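Local atomic coordinates of processed glycerol phosphate lipoteichoic acid synthase 2 (Bacillus subtilis, PDB entry 2W8D), a protein that belongs to the lipoteichoic acid synthase family and has the sulfatase-type fold of the alkaline phosphatase superfamily, here with a bound magnesium ion. Residues A[17-22]-A[337-342]; A[72-77]-A[305-310]; A[310-315]-A[333-338]; A[349-354]-A[380-385]. One frame throughout, in Å; residues are numbered along the deposited sequence.

Interaction 1 (A[17-22]-A[337-342]); sequences NYDVPN and SKEHRE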
loop_
_atom_site.group_PDB
_atom_site.type_symbol
_atom_site.label_atom_id
_atom_site.label_comp_id
_atom_site.label_asym_id
_atom_site.label_seq_id
_atom_site.Cartn_x
_atom_site.Cartn_y
_atom_site.Cartn_z
ATOM N N ASN A 17 14.015 -18.763 -1.063
ATOM C CA ASN A 17 14.289 -17.331 -1.119
ATOM C C ASN A 17 13.882 -16.586 0.132
ATOM O O ASN A 17 14.255 -15.431 0.328
ATOM C CB ASN A 17 13.633 -16.698 -2.349
ATOM C CG ASN A 17 14.403 -16.993 -3.618
ATOM O OD1 ASN A 17 14.042 -17.888 -4.379
ATOM N ND2 ASN A 17 15.498 -16.271 -3.830
ATOM N N TYR A 18 13.134 -17.259 0.988
ATOM C CA TYR A 18 12.627 -16.637 2.179
ATOM C C TYR A 18 13.740 -15.865 2.855
ATOM O O TYR A 18 14.873 -16.336 2.985
ATOM C CB TYR A 18 12.051 -17.698 3.098
ATOM C CG TYR A 18 11.598 -17.211 4.454
ATOM C CD1 TYR A 18 10.474 -16.381 4.596
ATOM C CD2 TYR A 18 12.274 -17.621 5.606
ATOM C CE1 TYR A 18 10.063 -15.959 5.868
ATOM C CE2 TYR A 18 11.881 -17.213 6.862
ATOM C CZ TYR A 18 10.784 -16.387 7.001
ATOM O OH TYR A 18 10.415 -16.013 8.279
ATOM N N ASP A 19 13.409 -14.646 3.240
ATOM C CA ASP A 19 14.340 -13.788 3.933
ATOM C C ASP A 19 13.916 -13.733 5.411
ATOM O O ASP A 19 12.867 -13.167 5.742
ATOM C CB ASP A 19 14.395 -12.402 3.248
ATOM C CG ASP A 19 14.790 -12.484 1.737
ATOM O OD1 ASP A 19 15.691 -13.273 1.353
ATOM O OD2 ASP A 19 14.199 -11.735 0.925
ATOM N N VAL A 20 14.726 -14.351 6.280
ATOM C CA VAL A 20 14.389 -14.546 7.709
ATOM C C VAL A 20 14.295 -13.215 8.492
ATOM O O VAL A 20 14.885 -12.221 8.075
ATOM C CB VAL A 20 15.376 -15.529 8.428
ATOM C CG1 VAL A 20 15.511 -16.827 7.663
ATOM C CG2 VAL A 20 16.729 -14.889 8.616
ATOM N N PRO A 21 13.543 -13.198 9.619
ATOM C CA PRO A 21 13.297 -11.973 10.400
ATOM C C PRO A 21 14.482 -11.444 11.222
ATOM O O PRO A 21 15.265 -12.220 11.757
ATOM C CB PRO A 21 12.165 -12.381 11.350
ATOM C CG PRO A 21 11.593 -13.667 10.782
ATOM C CD PRO A 21 12.744 -14.335 10.127
ATOM N N ASN A 22 14.585 -10.113 11.289
ATOM C CA ASN A 22 15.491 -9.359 12.159
ATOM C C ASN A 22 15.015 -9.485 13.628
ATOM O O ASN A 22 13.922 -9.000 13.954
ATOM C CB ASN A 22 15.431 -7.899 11.691
ATOM C CG ASN A 22 16.476 -6.987 12.349
ATOM O OD1 ASN A 22 17.058 -7.295 13.401
ATOM N ND2 ASN A 22 16.688 -5.824 11.730
ATOM N N SER A 337 14.213 -7.318 7.296
ATOM C CA SER A 337 15.118 -8.463 7.260
ATOM C C SER A 337 16.502 -8.103 6.724
ATOM O O SER A 337 16.617 -7.344 5.748
ATOM C CB SER A 337 14.534 -9.574 6.397
ATOM O OG SER A 337 15.483 -10.606 6.204
ATOM N N LYS A 338 17.545 -8.668 7.338
ATOM C CA LYS A 338 18.912 -8.468 6.845
ATOM C C LYS A 338 19.076 -8.894 5.378
ATOM O O LYS A 338 19.760 -8.219 4.611
ATOM C CB LYS A 338 19.947 -9.188 7.725
ATOM C CG LYS A 338 20.508 -8.365 8.888
ATOM C CD LYS A 338 19.654 -8.547 10.153
ATOM C CE LYS A 338 20.434 -8.301 11.471
ATOM N NZ LYS A 338 20.488 -6.859 11.851
ATOM N N GLU A 339 18.439 -10.007 5.012
ATOM C CA GLU A 339 18.552 -10.615 3.691
ATOM C C GLU A 339 17.596 -9.998 2.661
ATOM O O GLU A 339 17.534 -10.476 1.521
ATOM C CB GLU A 339 18.258 -12.126 3.774
ATOM C CG GLU A 339 18.684 -12.857 5.112
ATOM C CD GLU A 339 18.199 -14.334 5.199
ATOM O OE1 GLU A 339 18.615 -15.058 6.142
ATOM O OE2 GLU A 339 17.421 -14.780 4.325
ATOM N N HIS A 340 16.852 -8.956 3.045
ATOM C CA HIS A 340 15.790 -8.362 2.200
ATOM C C HIS A 340 16.251 -8.040 0.776
ATOM O O HIS A 340 17.207 -7.278 0.621
ATOM C CB HIS A 340 15.216 -7.096 2.871
ATOM C CG HIS A 340 14.324 -6.278 1.984
ATOM N ND1 HIS A 340 13.107 -6.733 1.515
ATOM C CD2 HIS A 340 14.475 -5.030 1.484
ATOM C CE1 HIS A 340 12.549 -5.796 0.769
ATOM N NE2 HIS A 340 13.355 -4.747 0.746
ATOM N N ARG A 341 15.579 -8.603 -0.240
ATOM C CA ARG A 341 15.945 -8.338 -1.652
ATOM C C ARG A 341 15.532 -6.939 -2.090
ATOM O O ARG A 341 14.497 -6.455 -1.677
ATOM C CB ARG A 341 15.433 -9.427 -2.616
ATOM C CG ARG A 341 13.897 -9.505 -2.815
ATOM C CD ARG A 341 13.393 -8.581 -3.941
ATOM N NE ARG A 341 11.932 -8.617 -4.043
ATOM C CZ ARG A 341 11.091 -7.904 -3.292
ATOM N NH1 ARG A 341 11.550 -7.075 -2.356
ATOM N NH2 ARG A 341 9.783 -8.041 -3.459
ATOM N N GLU A 342 16.340 -6.280 -2.918
ATOM C CA GLU A 342 16.071 -4.893 -3.281
ATOM C C GLU A 342 15.853 -4.667 -4.764
ATOM O O GLU A 342 15.818 -3.532 -5.213
ATOM C CB GLU A 342 17.193 -4.006 -2.781
ATOM C CG GLU A 342 17.177 -3.877 -1.267
ATOM C CD GLU A 342 18.148 -2.840 -0.745
ATOM O OE1 GLU A 342 19.213 -3.240 -0.225
ATOM O OE2 GLU A 342 17.852 -1.636 -0.860
#
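Asp19 and Glu339 bring their CA atoms to 5.3 Å, and Asn22 and Ser337 come similarly close, where two stretches without regular structure meet; residues 337-340 form a type I turn, closed by the backbone bond from His340 N to Ser337 O. Ser337 OG, anti to its own backbone N (chi1 172°), donates a short hydrogen bond of 2.5 Å to Val20 O. Ser337 OG also accepts from Glu339 N at 3.2 Å, an ST turn, so a single hydroxyl joins the two segments and braces the turn it begins. Glu339, extended beyond CG, reaches across Asp19: its OE2 accepts a weak bond from Val20 N (3.4 Å), while OE1 presses on the methyl Val20 CG2 at 3.1 Å. The carboxylate of Asp19 is turned 75° from that of Glu339, with Asp19 OD1 3.8 Å from Glu339 OE2, a proximity of like charges that would probably raise the proton affinity of one or both. Lys338, bent at chi2 and chi4, curls over so that its ammonium end lies near the Asn22 amide, which is itself bonded to Val24 N and Leu336 O. Asp19 OD2 is held by Ser333 OG. The contact lies between the loop leaving helix 6-17 and the one leading into strand 344-345. Tyr18 and Pro21 rest on His319 of helix 313-320, and Arg341 forms a salt bridge with Glu388 of helix 380-397.

Interaction 2 (A[72-77]-A[305-310]); sequences FDNFFH and HKYAGD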
loop_
_atom_site.group_PDB
_atom_site.type_symbol
_atom_site.label_atom_id
_atom_site.label_comp_id
_atom_site.label_asym_id
_atom_site.label_seq_id
_atom_site.Cartn_x
_atom_site.Cartn_y
_atom_site.Cartn_z
ATOM N N PHE A 72 9.985 4.934 4.759
ATOM C CA PHE A 72 10.687 4.294 3.657
ATOM C C PHE A 72 10.568 5.191 2.422
ATOM O O PHE A 72 9.467 5.350 1.870
ATOM C CB PHE A 72 10.079 2.907 3.353
ATOM C CG PHE A 72 9.947 2.004 4.573
ATOM C CD1 PHE A 72 10.888 1.011 4.833
ATOM C CD2 PHE A 72 8.882 2.143 5.447
ATOM C CE1 PHE A 72 10.768 0.184 5.947
ATOM C CE2 PHE A 72 8.759 1.315 6.563
ATOM C CZ PHE A 72 9.707 0.336 6.808
ATOM N N ASP A 73 11.705 5.760 1.989
ATOM C CA ASP A 73 11.760 6.723 0.887
ATOM C C ASP A 73 12.125 6.116 -0.496
ATOM O O ASP A 73 12.160 6.818 -1.529
ATOM C CB ASP A 73 12.697 7.884 1.265
ATOM C CG ASP A 73 14.137 7.436 1.446
ATOM O OD1 ASP A 73 14.408 6.326 1.934
ATOM O OD2 ASP A 73 15.032 8.197 1.102
ATOM N N ASN A 74 12.402 4.820 -0.505
ATOM C CA ASN A 74 12.563 4.079 -1.742
ATOM C C ASN A 74 11.569 2.901 -1.850
ATOM O O ASN A 74 11.933 1.773 -2.151
ATOM C CB ASN A 74 13.996 3.614 -1.876
ATOM C CG ASN A 74 14.953 4.746 -2.039
ATOM O OD1 ASN A 74 14.722 5.671 -2.826
ATOM N ND2 ASN A 74 16.052 4.679 -1.323
ATOM N N PHE A 75 10.304 3.199 -1.604
ATOM C CA PHE A 75 9.247 2.209 -1.623
ATOM C C PHE A 75 8.359 2.506 -2.837
ATOM O O PHE A 75 8.002 3.638 -3.070
ATOM C CB PHE A 75 8.465 2.268 -0.299
ATOM C CG PHE A 75 7.233 1.432 -0.286
ATOM C CD1 PHE A 75 7.297 0.070 -0.004
ATOM C CD2 PHE A 75 6.005 1.999 -0.550
ATOM C CE1 PHE A 75 6.151 -0.714 0.007
ATOM C CE2 PHE A 75 4.838 1.226 -0.552
ATOM C CZ PHE A 75 4.906 -0.113 -0.279
ATOM N N PHE A 76 8.050 1.493 -3.622
ATOM C CA PHE A 76 7.397 1.668 -4.891
ATOM C C PHE A 76 6.027 0.978 -4.929
ATOM O O PHE A 76 5.882 -0.166 -4.478
ATOM C CB PHE A 76 8.308 1.111 -6.014
ATOM C CG PHE A 76 9.608 1.879 -6.176
ATOM C CD1 PHE A 76 9.754 2.830 -7.197
ATOM C CD2 PHE A 76 10.689 1.658 -5.305
ATOM C CE1 PHE A 76 10.951 3.565 -7.339
ATOM C CE2 PHE A 76 11.886 2.382 -5.445
ATOM C CZ PHE A 76 12.011 3.334 -6.461
ATOM N N HIS A 77 5.035 1.631 -5.535
ATOM C CA HIS A 77 3.785 0.900 -5.834
ATOM C C HIS A 77 4.035 -0.134 -6.959
ATOM O O HIS A 77 4.875 0.068 -7.822
ATOM C CB HIS A 77 2.641 1.851 -6.191
ATOM C CG HIS A 77 2.706 2.361 -7.595
ATOM N ND1 HIS A 77 2.106 1.700 -8.653
ATOM C CD2 HIS A 77 3.308 3.456 -8.122
ATOM C CE1 HIS A 77 2.336 2.368 -9.769
ATOM N NE2 HIS A 77 3.077 3.427 -9.477
ATOM N N HIS A 305 16.257 3.135 3.970
ATOM C CA HIS A 305 16.500 3.483 2.549
ATOM C C HIS A 305 16.528 2.287 1.604
ATOM O O HIS A 305 16.776 2.432 0.400
ATOM C CB HIS A 305 17.784 4.316 2.385
ATOM C CG HIS A 305 17.863 5.453 3.341
ATOM N ND1 HIS A 305 16.900 6.439 3.395
ATOM C CD2 HIS A 305 18.750 5.735 4.323
ATOM C CE1 HIS A 305 17.196 7.285 4.369
ATOM N NE2 HIS A 305 18.318 6.885 4.940
ATOM N N LYS A 306 16.303 1.112 2.157
ATOM C CA LYS A 306 16.203 -0.082 1.346
ATOM C C LYS A 306 15.085 0.045 0.300
ATOM O O LYS A 306 13.985 0.472 0.605
ATOM C CB LYS A 306 15.913 -1.287 2.235
ATOM C CG LYS A 306 17.060 -1.658 3.162
ATOM C CD LYS A 306 16.748 -2.989 3.781
ATOM C CE LYS A 306 17.682 -3.336 4.933
ATOM N NZ LYS A 306 17.085 -4.528 5.620
ATOM N N TYR A 307 15.396 -0.323 -0.934
ATOM C CA TYR A 307 14.403 -0.454 -2.016
ATOM C C TYR A 307 13.406 -1.539 -1.620
ATOM O O TYR A 307 13.805 -2.546 -1.046
ATOM C CB TYR A 307 15.127 -0.737 -3.340
ATOM C CG TYR A 307 15.725 0.527 -3.916
ATOM C CD1 TYR A 307 16.698 1.258 -3.230
ATOM C CD2 TYR A 307 15.267 1.027 -5.121
ATOM C CE1 TYR A 307 17.220 2.472 -3.766
ATOM C CE2 TYR A 307 15.769 2.203 -5.667
ATOM C CZ TYR A 307 16.720 2.915 -4.999
ATOM O OH TYR A 307 17.140 4.055 -5.607
ATOM N N ALA A 308 12.116 -1.290 -1.874
ATOM C CA ALA A 308 11.029 -2.175 -1.473
ATOM C C ALA A 308 9.783 -1.889 -2.294
ATOM O O ALA A 308 9.618 -0.786 -2.766
ATOM C CB ALA A 308 10.714 -1.987 0.040
ATOM N N GLY A 309 8.877 -2.857 -2.419
ATOM C CA GLY A 309 7.597 -2.636 -3.106
ATOM C C GLY A 309 6.385 -3.055 -2.280
ATOM O O GLY A 309 6.538 -3.603 -1.198
ATOM N N ASP A 310 5.183 -2.770 -2.774
ATOM C CA ASP A 310 3.939 -3.163 -2.112
ATOM C C ASP A 310 3.912 -4.570 -1.509
ATOM O O ASP A 310 3.367 -4.712 -0.432
ATOM C CB ASP A 310 2.758 -3.098 -3.091
ATOM C CG ASP A 310 2.322 -1.710 -3.375
ATOM O OD1 ASP A 310 2.461 -0.821 -2.473
ATOM O OD2 ASP A 310 1.869 -1.503 -4.524
HETATM O O HOH W 1 12.870 2.642 1.489
#
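Phe75 pairs with Ala308 and Phe76 with Gly309 in parallel bridges, the two segments running within 18° of each other and tied by Ala308 N to Asn74 O, Phe76 N to Ala308 O (2.9 Å) and Asp310 N to Phe76 O. Ahead of this ladder the side chains take over. His305 ND1 donates to Asp73 OD1 at 2.9 Å, nearly straight and in the plane of the imidazole, meeting the carboxylate oxygen on its syn side. Asn74 ND2 gives an equally direct bond of 2.9 Å to His305 O, and Arg289 NE binds the other end of this amide at OD1. The amide lies stacked on Tyr307, its plane only 21° from the ring, and Asn74 CB sits 3.9 Å from the ring centroid in a CH-pi contact over that face. A water accepts from Asn74 N and donates to Lys306 O, linking the two backbones beside the direct bonds. Phe76 crosses Tyr307 obliquely, the ring planes 25° apart and offset so far that they hardly overlap; Phe76 CE2 touches Tyr307 CD2 at 3.7 Å. Phe75 lies on the Ala308 face; its CD1 meets Ala308 CB at 4.0 Å and its CZ nears Asp310 OD1, while Asp310 OD2 accepts from Gln78 N. The side chain of His77 lies about 10 Å from the bound magnesium ion. Strand 70-76 pairs in parallel with 308-309 and antiparallel with 292-296, part of the large mixed central sheet of a sulfatase-type alpha/beta fold.

Interaction 3 (A[310-315]-A[333-338]); sequences DVDVAP and SDILSK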
loop_
_atom_site.group_PDB
_atom_site.type_symbol
_atom_site.label_atom_id
_atom_site.label_comp_id
_atom_site.label_asym_id
_atom_site.label_seq_id
_atom_site.Cartn_x
_atom_site.Cartn_y
_atom_site.Cartn_z
ATOM N N ASP A 310 5.183 -2.770 -2.774
ATOM C CA ASP A 310 3.939 -3.163 -2.112
ATOM C C ASP A 310 3.912 -4.570 -1.509
ATOM O O ASP A 310 3.367 -4.712 -0.432
ATOM C CB ASP A 310 2.758 -3.098 -3.091
ATOM C CG ASP A 310 2.322 -1.710 -3.375
ATOM O OD1 ASP A 310 2.461 -0.821 -2.473
ATOM O OD2 ASP A 310 1.869 -1.503 -4.524
ATOM N N VAL A 311 4.446 -5.596 -2.208
ATOM C CA VAL A 311 4.330 -7.005 -1.767
ATOM C C VAL A 311 5.183 -7.278 -0.510
ATOM O O VAL A 311 5.029 -8.316 0.162
ATOM C CB VAL A 311 4.688 -8.033 -2.895
ATOM C CG1 VAL A 311 3.632 -8.029 -4.056
ATOM C CG2 VAL A 311 6.081 -7.805 -3.419
ATOM N N ASP A 312 6.079 -6.341 -0.195
ATOM C CA ASP A 312 6.917 -6.466 0.986
ATOM C C ASP A 312 6.229 -6.036 2.288
ATOM O O ASP A 312 6.709 -6.376 3.356
ATOM C CB ASP A 312 8.218 -5.669 0.826
ATOM C CG ASP A 312 9.006 -6.046 -0.422
ATOM O OD1 ASP A 312 8.898 -7.188 -0.902
ATOM O OD2 ASP A 312 9.790 -5.206 -0.887
ATOM N N VAL A 313 5.126 -5.294 2.214
ATOM C CA VAL A 313 4.491 -4.774 3.437
ATOM C C VAL A 313 3.962 -5.859 4.387
ATOM O O VAL A 313 4.232 -5.819 5.596
ATOM C CB VAL A 313 3.393 -3.713 3.144
ATOM C CG1 VAL A 313 2.863 -3.065 4.449
ATOM C CG2 VAL A 313 3.935 -2.631 2.274
ATOM N N ALA A 314 3.246 -6.828 3.845
ATOM C CA ALA A 314 2.543 -7.829 4.659
ATOM C C ALA A 314 3.477 -8.639 5.562
ATOM O O ALA A 314 3.168 -8.799 6.739
ATOM C CB ALA A 314 1.661 -8.769 3.783
ATOM N N PRO A 315 4.613 -9.153 5.007
ATOM C CA PRO A 315 5.615 -9.835 5.865
ATOM C C PRO A 315 6.362 -8.928 6.832
ATOM O O PRO A 315 6.840 -9.399 7.859
ATOM C CB PRO A 315 6.608 -10.427 4.865
ATOM C CG PRO A 315 6.251 -9.801 3.494
ATOM C CD PRO A 315 4.813 -9.475 3.574
ATOM N N SER A 333 9.217 -9.657 0.541
ATOM C CA SER A 333 10.324 -9.906 1.429
ATOM C C SER A 333 10.259 -8.854 2.533
ATOM O O SER A 333 10.164 -7.686 2.245
ATOM C CB SER A 333 11.622 -9.813 0.617
ATOM O OG SER A 333 12.757 -9.727 1.460
ATOM N N ASP A 334 10.222 -9.291 3.789
ATOM C CA ASP A 334 10.263 -8.406 4.956
ATOM C C ASP A 334 11.352 -7.346 4.780
ATOM O O ASP A 334 12.533 -7.666 4.657
ATOM C CB ASP A 334 10.519 -9.250 6.211
ATOM C CG ASP A 334 10.732 -8.418 7.484
ATOM O OD1 ASP A 334 10.582 -7.188 7.501
ATOM O OD2 ASP A 334 11.074 -9.014 8.506
ATOM N N ILE A 335 10.945 -6.084 4.776
ATOM C CA ILE A 335 11.878 -4.986 4.578
ATOM C C ILE A 335 12.891 -4.898 5.705
ATOM O O ILE A 335 14.038 -4.543 5.476
ATOM C CB ILE A 335 11.146 -3.619 4.356
ATOM C CG1 ILE A 335 10.047 -3.778 3.313
ATOM C CG2 ILE A 335 12.122 -2.533 3.862
ATOM C CD1 ILE A 335 9.042 -2.619 3.252
ATOM N N LEU A 336 12.488 -5.258 6.925
ATOM C CA LEU A 336 13.413 -5.148 8.067
ATOM C C LEU A 336 14.394 -6.307 8.139
ATOM O O LEU A 336 15.298 -6.281 8.945
ATOM C CB LEU A 336 12.655 -4.983 9.401
ATOM C CG LEU A 336 11.725 -3.766 9.359
ATOM C CD1 LEU A 336 10.913 -3.609 10.648
ATOM C CD2 LEU A 336 12.534 -2.492 9.014
ATOM N N SER A 337 14.213 -7.318 7.296
ATOM C CA SER A 337 15.118 -8.463 7.260
ATOM C C SER A 337 16.502 -8.103 6.724
ATOM O O SER A 337 16.617 -7.344 5.748
ATOM C CB SER A 337 14.534 -9.574 6.397
ATOM O OG SER A 337 15.483 -10.606 6.204
ATOM N N LYS A 338 17.545 -8.668 7.338
ATOM C CA LYS A 338 18.912 -8.468 6.845
ATOM C C LYS A 338 19.076 -8.894 5.378
ATOM O O LYS A 338 19.760 -8.219 4.611
ATOM C CB LYS A 338 19.947 -9.188 7.725
ATOM C CG LYS A 338 20.508 -8.365 8.888
ATOM C CD LYS A 338 19.654 -8.547 10.153
ATOM C CE LYS A 338 20.434 -8.301 11.471
ATOM N NZ LYS A 338 20.488 -6.859 11.851
#
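Ser333 meets Asp312 first: its backbone N donates a nearly straight 2.9 Å hydrogen bond to Asp312 OD1, coming from above the carboxylate plane, 42° out of it. OD1 thus takes the N-H, while the carbonyl oxygen Ser333 O lies 3.1 Å from Asp312 CB. Arg341 NH2 makes a salt bridge to the same OD1, and Gly309 N bonds to OD2; this buried carboxylate therefore has polar partners at both oxygens, and the arginine probably keeps it ionised. Asp334 comes next, its backbone N 3.9 Å from Pro315 CB in the first turn of helix 313-320. Its own OD1 accepts Leu336 N at 2.8 Å, an Asx turn, while OD2 bonds His319 ND1 further along that helix. Ile335 follows with CG1 anti to the carbonyl carbon (chi1 -48°), and that branch touches Asp312 CB at 3.6 Å; beyond it, the side chain also packs on Phe72 of strand 70-76. Past Ile335 the segment turns off, Ser337 N bonding back to Asp334 O in a type I turn. The arrangement is an Asx turn nested in a type I beta turn, which bends the returning chain at the side of the central sheet, where Asp312 fastens it to the N-terminal region of helix 313-320.

Interaction 4 (A[349-354]-A[380-385]); sequences GDFISP and SEDSLV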
loop_
_atom_site.group_PDB
_atom_site.type_symbol
_atom_site.label_atom_id
_atom_site.label_comp_id
_atom_site.label_asym_id
_atom_site.label_seq_id
_atom_site.Cartn_x
_atom_site.Cartn_y
_atom_site.Cartn_z
ATOM N N GLY A 349 6.800 -5.727 -15.801
ATOM C CA GLY A 349 8.083 -6.370 -16.115
ATOM C C GLY A 349 9.283 -5.418 -16.058
ATOM O O GLY A 349 10.405 -5.877 -15.956
ATOM N N ASP A 350 9.061 -4.098 -16.162
ATOM C CA ASP A 350 10.067 -3.129 -15.772
ATOM C C ASP A 350 10.453 -3.425 -14.321
ATOM O O ASP A 350 9.798 -4.224 -13.617
ATOM C CB ASP A 350 9.527 -1.688 -15.890
ATOM C CG ASP A 350 9.193 -1.306 -17.352
ATOM O OD1 ASP A 350 9.512 -2.080 -18.291
ATOM O OD2 ASP A 350 8.599 -0.237 -17.580
ATOM N N PHE A 351 11.544 -2.829 -13.889
ATOM C CA PHE A 351 11.949 -2.967 -12.507
ATOM C C PHE A 351 12.864 -1.872 -12.069
ATOM O O PHE A 351 13.367 -1.117 -12.889
ATOM C CB PHE A 351 12.534 -4.360 -12.195
ATOM C CG PHE A 351 13.919 -4.610 -12.734
ATOM C CD1 PHE A 351 15.045 -4.227 -12.010
ATOM C CD2 PHE A 351 14.105 -5.347 -13.911
ATOM C CE1 PHE A 351 16.347 -4.507 -12.488
ATOM C CE2 PHE A 351 15.390 -5.634 -14.392
ATOM C CZ PHE A 351 16.505 -5.216 -13.683
ATOM N N ILE A 352 13.057 -1.773 -10.756
ATOM C CA ILE A 352 14.013 -0.838 -10.214
ATOM C C ILE A 352 14.763 -1.505 -9.092
ATOM O O ILE A 352 14.203 -2.312 -8.359
ATOM C CB ILE A 352 13.369 0.472 -9.772
ATOM C CG1 ILE A 352 14.453 1.470 -9.344
ATOM C CG2 ILE A 352 12.375 0.250 -8.594
ATOM C CD1 ILE A 352 13.987 2.884 -9.349
ATOM N N SER A 353 16.050 -1.189 -8.992
ATOM C CA SER A 353 16.901 -1.663 -7.911
ATOM C C SER A 353 17.965 -0.594 -7.616
ATOM O O SER A 353 18.099 0.358 -8.374
ATOM C CB SER A 353 17.572 -2.962 -8.333
ATOM O OG SER A 353 18.730 -2.678 -9.071
ATOM N N PRO A 354 18.742 -0.761 -6.528
ATOM C CA PRO A 354 19.757 0.261 -6.270
ATOM C C PRO A 354 20.717 0.402 -7.442
ATOM O O PRO A 354 21.200 1.490 -7.700
ATOM C CB PRO A 354 20.487 -0.266 -5.021
ATOM C CG PRO A 354 19.464 -1.115 -4.324
ATOM C CD PRO A 354 18.620 -1.717 -5.410
ATOM N N SER A 380 21.362 -10.935 -14.302
ATOM C CA SER A 380 20.886 -11.665 -13.126
ATOM C C SER A 380 19.718 -10.992 -12.405
ATOM O O SER A 380 18.885 -11.679 -11.827
ATOM C CB SER A 380 22.027 -11.866 -12.128
ATOM O OG SER A 380 22.194 -10.662 -11.376
ATOM N N GLU A 381 19.637 -9.668 -12.434
ATOM C CA GLU A 381 18.525 -8.994 -11.781
ATOM C C GLU A 381 17.251 -9.164 -12.578
ATOM O O GLU A 381 16.181 -9.413 -12.008
ATOM C CB GLU A 381 18.794 -7.494 -11.515
ATOM C CG GLU A 381 19.965 -7.239 -10.547
ATOM C CD GLU A 381 19.937 -5.846 -9.878
ATOM O OE1 GLU A 381 19.061 -5.020 -10.212
ATOM O OE2 GLU A 381 20.803 -5.578 -9.005
ATOM N N ASP A 382 17.346 -9.004 -13.890
ATOM C CA ASP A 382 16.180 -9.179 -14.751
ATOM C C ASP A 382 15.561 -10.585 -14.567
ATOM O O ASP A 382 14.333 -10.711 -14.460
ATOM C CB ASP A 382 16.567 -8.923 -16.203
ATOM C CG ASP A 382 15.403 -9.133 -17.161
ATOM O OD1 ASP A 382 15.436 -10.145 -17.940
ATOM O OD2 ASP A 382 14.473 -8.290 -17.125
ATOM N N SER A 383 16.408 -11.620 -14.511
ATOM C CA SER A 383 15.936 -12.994 -14.256
ATOM C C SER A 383 15.241 -13.158 -12.909
ATOM O O SER A 383 14.280 -13.895 -12.822
ATOM C CB SER A 383 17.078 -14.021 -14.339
ATOM O OG SER A 383 17.750 -13.924 -15.592
ATOM N N LEU A 384 15.762 -12.505 -11.869
ATOM C CA LEU A 384 15.157 -12.564 -10.549
ATOM C C LEU A 384 13.741 -11.989 -10.620
ATOM O O LEU A 384 12.807 -12.563 -10.045
ATOM C CB LEU A 384 16.006 -11.834 -9.479
ATOM C CG LEU A 384 17.291 -12.513 -8.955
ATOM C CD1 LEU A 384 18.080 -11.577 -8.089
ATOM C CD2 LEU A 384 17.008 -13.780 -8.156
ATOM N N VAL A 385 13.593 -10.884 -11.350
ATOM C CA VAL A 385 12.297 -10.217 -11.551
ATOM C C VAL A 385 11.286 -11.133 -12.262
ATOM O O VAL A 385 10.183 -11.335 -11.755
ATOM C CB VAL A 385 12.437 -8.854 -12.300
ATOM C CG1 VAL A 385 11.042 -8.272 -12.758
ATOM C CG2 VAL A 385 13.203 -7.837 -11.437
HETATM O O HOH W 2 20.773 -3.948 -6.998
#
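Gly349 begins the contact through its carbonyl oxygen, 4.0 Å from Val385 CG1 on the helix. Its positive phi (99°) is a conformation that glycine, with no CB, adopts without strain. Asp350 turns away and bonds Ser360 N through OD1. Phe351 carries the apolar part. Its CG lies between the backbone N and the carbonyl carbon (chi1 74°), and the ring projects to the helix, where Val385 CG2 sits over one face, 3.6 Å from Phe351 CG. Further out, Phe351 CE2 meets the helix backbone at Asp382 CA (3.6 Å), and CE1 lies near Glu381 OE1; the phenylalanine side chain crosses those of both acids at about a right angle. Tyr363 of strand 362-365 and Val343 also pack on the ring, and Asp382 OD2 forms a salt bridge with Lys358 of the neighbouring strand 356-359. Ser353 closes the contact with its hydroxyl: OG donates 2.6 Å to Glu381 OE1, using the syn lone pair. A water donates to Ser353 OG (3.2 Å) and to Glu381 OE2 (2.6 Å), so both carboxylate oxygens are engaged, and Tyr356 N donates to OG as well. Glu381 and Val385, one helical turn apart, thus grip the same segment, Val385 at Phe351 in strand 351-352 and Glu381 at Ser353 just after it. Helix 380-397 packed on a face of the small antiparallel five-stranded meander 344-372 resembles the C-terminal subdomain of sulfatases.

In the fold
Interaction 3 is the fully buried one; the other three are partly buried, and interaction 1 has the most solvent-facing residues. Interactions 1 and 3 end on the same loop, their centres about 8 Å apart, and are joined by the salt bridge from Arg341 NH2 to Asp312 OD1 and by Asp19 OD2 with Ser333 OG. Interaction 2, by contrast, relies on strand pairing in the central sheet, and hands over to interaction 3 at Asp310. A probable hydrogen bond between His340 NE2 and Tyr307 O (2.9 Å) links interactions 1 and 2. Interaction 4 belongs to the separate small sheet, yet its strand reaches back: Ile352 CD1 packs on Phe76 CZ at 3.5 Å. It does not touch interaction 3.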